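Local coordinates for protein 4-phosphoerythronate dehydrogenase (Lactobacillus jensenii, PDB 4PRK) that probably interconverts D-lactate and pyruvate with NAD as cofactor, as a D-lactate dehydrogenase of the D-isomer specific 2-hydroxyacid dehydrogenase family, at residues I3-P8 against L27-E32. Numbering follows the deposited sequence.
Sequences IAVFSP and LKLIDE
Four backbone hydrogen bonds join 3-8 to 27-32, three of them between the parallel strands 3-6 and 27-30, pairing Ile3 with Leu27. Lys28 N reaches Ile3 O at 3.0 Å from above the carbonyl plane; Val5 N points almost straight at Lys28 O, 2.8 Å away. Ile30 N approaches Val5 O in the carbonyl plane at 2.7 Å. Just past the strand, the very short bond from Ser7 N to Ile30 O (2.5 Å) runs nearly along the C=O axis.

Between the two strands runs helix 10-23, making a right-handed beta-alpha-beta crossover that puts 26-30 at the edge of the five-stranded parallel sheet. Helix 10-23 packs on the face bearing Val5, Leu27 and Leu29 through Thr19 against Leu27 and Val16 against Leu29, and Leu312 of helix 301-319 also meets Leu27. Leu27 CD2 packs obliquely against Val5 CG2 at 3.9 Å, and Leu29 CD2 touches Pro8 CG.

The other face carries Ala4, Phe6 and Ile30. Phe6 CG (chi1 -71°) and Ile30 CG1 (chi1 -54°) are each anti to their own carbonyl carbon, so the two side chains lie side by side, and Ile30 CD1 sits over one face of the Phe6 ring in a CH-pi contact, 4.0 Å from the centroid, toward the rim. The same methyl touches Ala4 CB at 3.7 Å. At the ring edge, Glu32 O lies in plane, 3.5 Å from Phe6 CD2. An alanine in place of Phe6 takes away the ring beneath Ile30 CD1 and would probably loosen the packing on this face.

Lys28 NZ pairs with Asp44, and Asp31 OD1 with Arg13.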
ATOM      1  N   ILE A   3     -26.575  11.738 -30.182  1.00 48.09           N
ATOM      2  CA  ILE A   3     -25.435  12.660 -29.916  1.00 45.98           C
ATOM      3  C   ILE A   3     -24.362  12.517 -31.019  1.00 44.11           C
ATOM      4  O   ILE A   3     -23.826  11.435 -31.274  1.00 41.54           O
ATOM      5  CB  ILE A   3     -24.857  12.464 -28.476  1.00 48.14           C
ATOM      6  CG1 ILE A   3     -25.916  12.751 -27.363  1.00 42.13           C
ATOM      7  CG2 ILE A   3     -23.595  13.288 -28.250  1.00 47.73           C
ATOM      8  CD1 ILE A   3     -26.233  14.211 -27.109  1.00 40.51           C
ATOM      9  N   ALA A   4     -24.095  13.596 -31.730  1.00 42.01           N
ATOM     10  CA  ALA A   4     -23.087  13.549 -32.772  1.00 43.96           C
ATOM     11  C   ALA A   4     -21.698  13.534 -32.167  1.00 44.20           C
ATOM     12  O   ALA A   4     -21.428  14.260 -31.230  1.00 47.28           O
ATOM     13  CB  ALA A   4     -23.242  14.717 -33.720  1.00 46.62           C
ATOM     14  N   VAL A   5     -20.827  12.702 -32.715  1.00 42.09           N
ATOM     15  CA  VAL A   5     -19.457  12.602 -32.263  1.00 47.02           C
ATOM     16  C   VAL A   5     -18.531  12.949 -33.409  1.00 50.17           C
ATOM     17  O   VAL A   5     -18.471  12.244 -34.394  1.00 46.76           O
ATOM     18  CB  VAL A   5     -19.149  11.172 -31.815  1.00 47.71           C
ATOM     19  CG1 VAL A   5     -17.695  11.030 -31.418  1.00 47.73           C
ATOM     20  CG2 VAL A   5     -20.066  10.776 -30.678  1.00 49.96           C
ATOM     21  N   PHE A   6     -17.754  14.003 -33.237  1.00 52.31           N
ATOM     22  CA  PHE A   6     -16.931  14.504 -34.311  1.00 52.91           C
ATOM     23  C   PHE A   6     -15.519  14.010 -34.203  1.00 46.32           C
ATOM     24  O   PHE A   6     -14.938  14.049 -33.148  1.00 45.58           O
ATOM     25  CB  PHE A   6     -16.964  16.022 -34.320  1.00 56.13           C
ATOM     26  CG  PHE A   6     -18.279  16.575 -34.761  1.00 56.58           C
ATOM     27  CD1 PHE A   6     -19.273  16.827 -33.845  1.00 56.83           C
ATOM     28  CD2 PHE A   6     -18.533  16.796 -36.095  1.00 57.91           C
ATOM     29  CE1 PHE A   6     -20.488  17.317 -34.250  1.00 56.91           C
ATOM     30  CE2 PHE A   6     -19.750  17.287 -36.510  1.00 54.65           C
ATOM     31  CZ  PHE A   6     -20.725  17.546 -35.585  1.00 51.52           C
ATOM     32  N   SER A   7     -14.974  13.544 -35.312  1.00 47.20           N
ATOM     33  CA  SER A   7     -13.586  13.140 -35.343  1.00 44.84           C
ATOM     34  C   SER A   7     -13.186  12.088 -34.313  1.00 45.75           C
ATOM     35  O   SER A   7     -12.281  12.292 -33.521  1.00 46.72           O
ATOM     36  CB  SER A   7     -12.700  14.365 -35.205  1.00 46.31           C
ATOM     37  OG  SER A   7     -11.349  14.021 -35.365  1.00 60.50           O
ATOM     38  N   PRO A   8     -13.876  10.964 -34.283  1.00 43.92           N
ATOM     39  CA  PRO A   8     -13.410   9.924 -33.352  1.00 46.73           C
ATOM     40  C   PRO A   8     -12.059   9.283 -33.710  1.00 45.73           C
ATOM     41  O   PRO A   8     -11.731   9.127 -34.873  1.00 49.10           O
ATOM     42  CB  PRO A   8     -14.519   8.888 -33.401  1.00 48.61           C
ATOM     43  CG  PRO A   8     -14.955   8.907 -34.796  1.00 47.00           C
ATOM     44  CD  PRO A   8     -15.080  10.364 -35.046  1.00 46.04           C
ATOM     45  N   LEU A  27     -25.153   7.146 -31.125  1.00 49.82           N
ATOM     46  CA  LEU A  27     -24.008   8.027 -31.443  1.00 54.24           C
ATOM     47  C   LEU A  27     -23.778   8.145 -32.949  1.00 47.45           C
ATOM     48  O   LEU A  27     -23.336   7.197 -33.578  1.00 37.27           O
ATOM     49  CB  LEU A  27     -22.676   7.561 -30.769  1.00 51.74           C
ATOM     50  CG  LEU A  27     -22.638   7.586 -29.221  1.00 49.13           C
ATOM     51  CD1 LEU A  27     -21.349   7.004 -28.653  1.00 44.05           C
ATOM     52  CD2 LEU A  27     -22.897   8.970 -28.644  1.00 47.19           C
ATOM     53  N   LYS A  28     -24.005   9.341 -33.483  1.00 46.30           N
ATOM     54  CA  LYS A  28     -23.714   9.632 -34.885  1.00 45.57           C
ATOM     55  C   LYS A  28     -22.287  10.092 -35.109  1.00 48.10           C
ATOM     56  O   LYS A  28     -21.928  11.253 -34.794  1.00 40.16           O
ATOM     57  CB  LYS A  28     -24.684  10.695 -35.408  1.00 52.35           C
ATOM     58  CG  LYS A  28     -24.490  11.095 -36.868  1.00 58.14           C
ATOM     59  CD  LYS A  28     -25.822  11.551 -37.454  1.00 62.99           C
ATOM     60  CE  LYS A  28     -25.684  12.653 -38.491  1.00 64.85           C
ATOM     61  NZ  LYS A  28     -27.040  13.236 -38.745  1.00 65.89           N
ATOM     62  N   LEU A  29     -21.477   9.217 -35.711  1.00 44.63           N
ATOM     63  CA  LEU A  29     -20.059   9.519 -35.821  1.00 47.43           C
ATOM     64  C   LEU A  29     -19.739  10.253 -37.052  1.00 42.72           C
ATOM     65  O   LEU A  29     -19.990   9.741 -38.088  1.00 46.05           O
ATOM     66  CB  LEU A  29     -19.227   8.258 -35.829  1.00 49.20           C
ATOM     67  CG  LEU A  29     -18.933   7.827 -34.400  1.00 52.19           C
ATOM     68  CD1 LEU A  29     -20.193   7.556 -33.577  1.00 49.35           C
ATOM     69  CD2 LEU A  29     -18.025   6.616 -34.494  1.00 54.19           C
ATOM     70  N   ILE A  30     -19.134  11.418 -36.931  1.00 47.76           N
ATOM     71  CA  ILE A  30     -18.573  12.123 -38.090  1.00 54.68           C
ATOM     72  C   ILE A  30     -17.017  12.104 -38.093  1.00 56.12           C
ATOM     73  O   ILE A  30     -16.362  12.468 -37.081  1.00 51.43           O
ATOM     74  CB  ILE A  30     -19.088  13.570 -38.141  1.00 60.17           C
ATOM     75  CG1 ILE A  30     -20.636  13.601 -38.111  1.00 63.91           C
ATOM     76  CG2 ILE A  30     -18.531  14.275 -39.369  1.00 64.19           C
ATOM     77  CD1 ILE A  30     -21.249  13.852 -36.740  1.00 67.29           C
ATOM     78  N   ASP A  31     -16.434  11.697 -39.227  1.00 55.75           N
ATOM     79  CA  ASP A  31     -14.988  11.463 -39.325  1.00 55.78           C
ATOM     80  C   ASP A  31     -14.199  12.718 -39.050  1.00 61.85           C
ATOM     81  O   ASP A  31     -13.166  12.678 -38.388  1.00 63.79           O
ATOM     82  CB  ASP A  31     -14.599  10.942 -40.697  1.00 56.15           C
ATOM     83  CG  ASP A  31     -15.094   9.562 -40.941  1.00 60.94           C
ATOM     84  OD1 ASP A  31     -15.823   9.015 -40.080  1.00 65.41           O
ATOM     85  OD2 ASP A  31     -14.749   9.006 -41.992  1.00 67.03           O
ATOM     86  N   GLU A  32     -14.697  13.840 -39.550  1.00 63.80           N
ATOM     87  CA  GLU A  32     -14.006  15.094 -39.378  1.00 66.05           C
ATOM     88  C   GLU A  32     -14.511  15.902 -38.205  1.00 65.03           C
ATOM     89  O   GLU A  32     -15.629  15.691 -37.689  1.00 58.31           O
ATOM     90  CB  GLU A  32     -14.064  15.948 -40.669  1.00 70.40           C
ATOM     91  CG  GLU A  32     -12.797  15.845 -41.506  1.00 71.95           C
ATOM     92  CD  GLU A  32     -11.563  15.788 -40.624  1.00 76.82           C
ATOM     93  OE1 GLU A  32     -10.970  14.689 -40.529  1.00 81.57           O
ATOM     94  OE2 GLU A  32     -11.234  16.812 -39.973  1.00 63.11           O
TER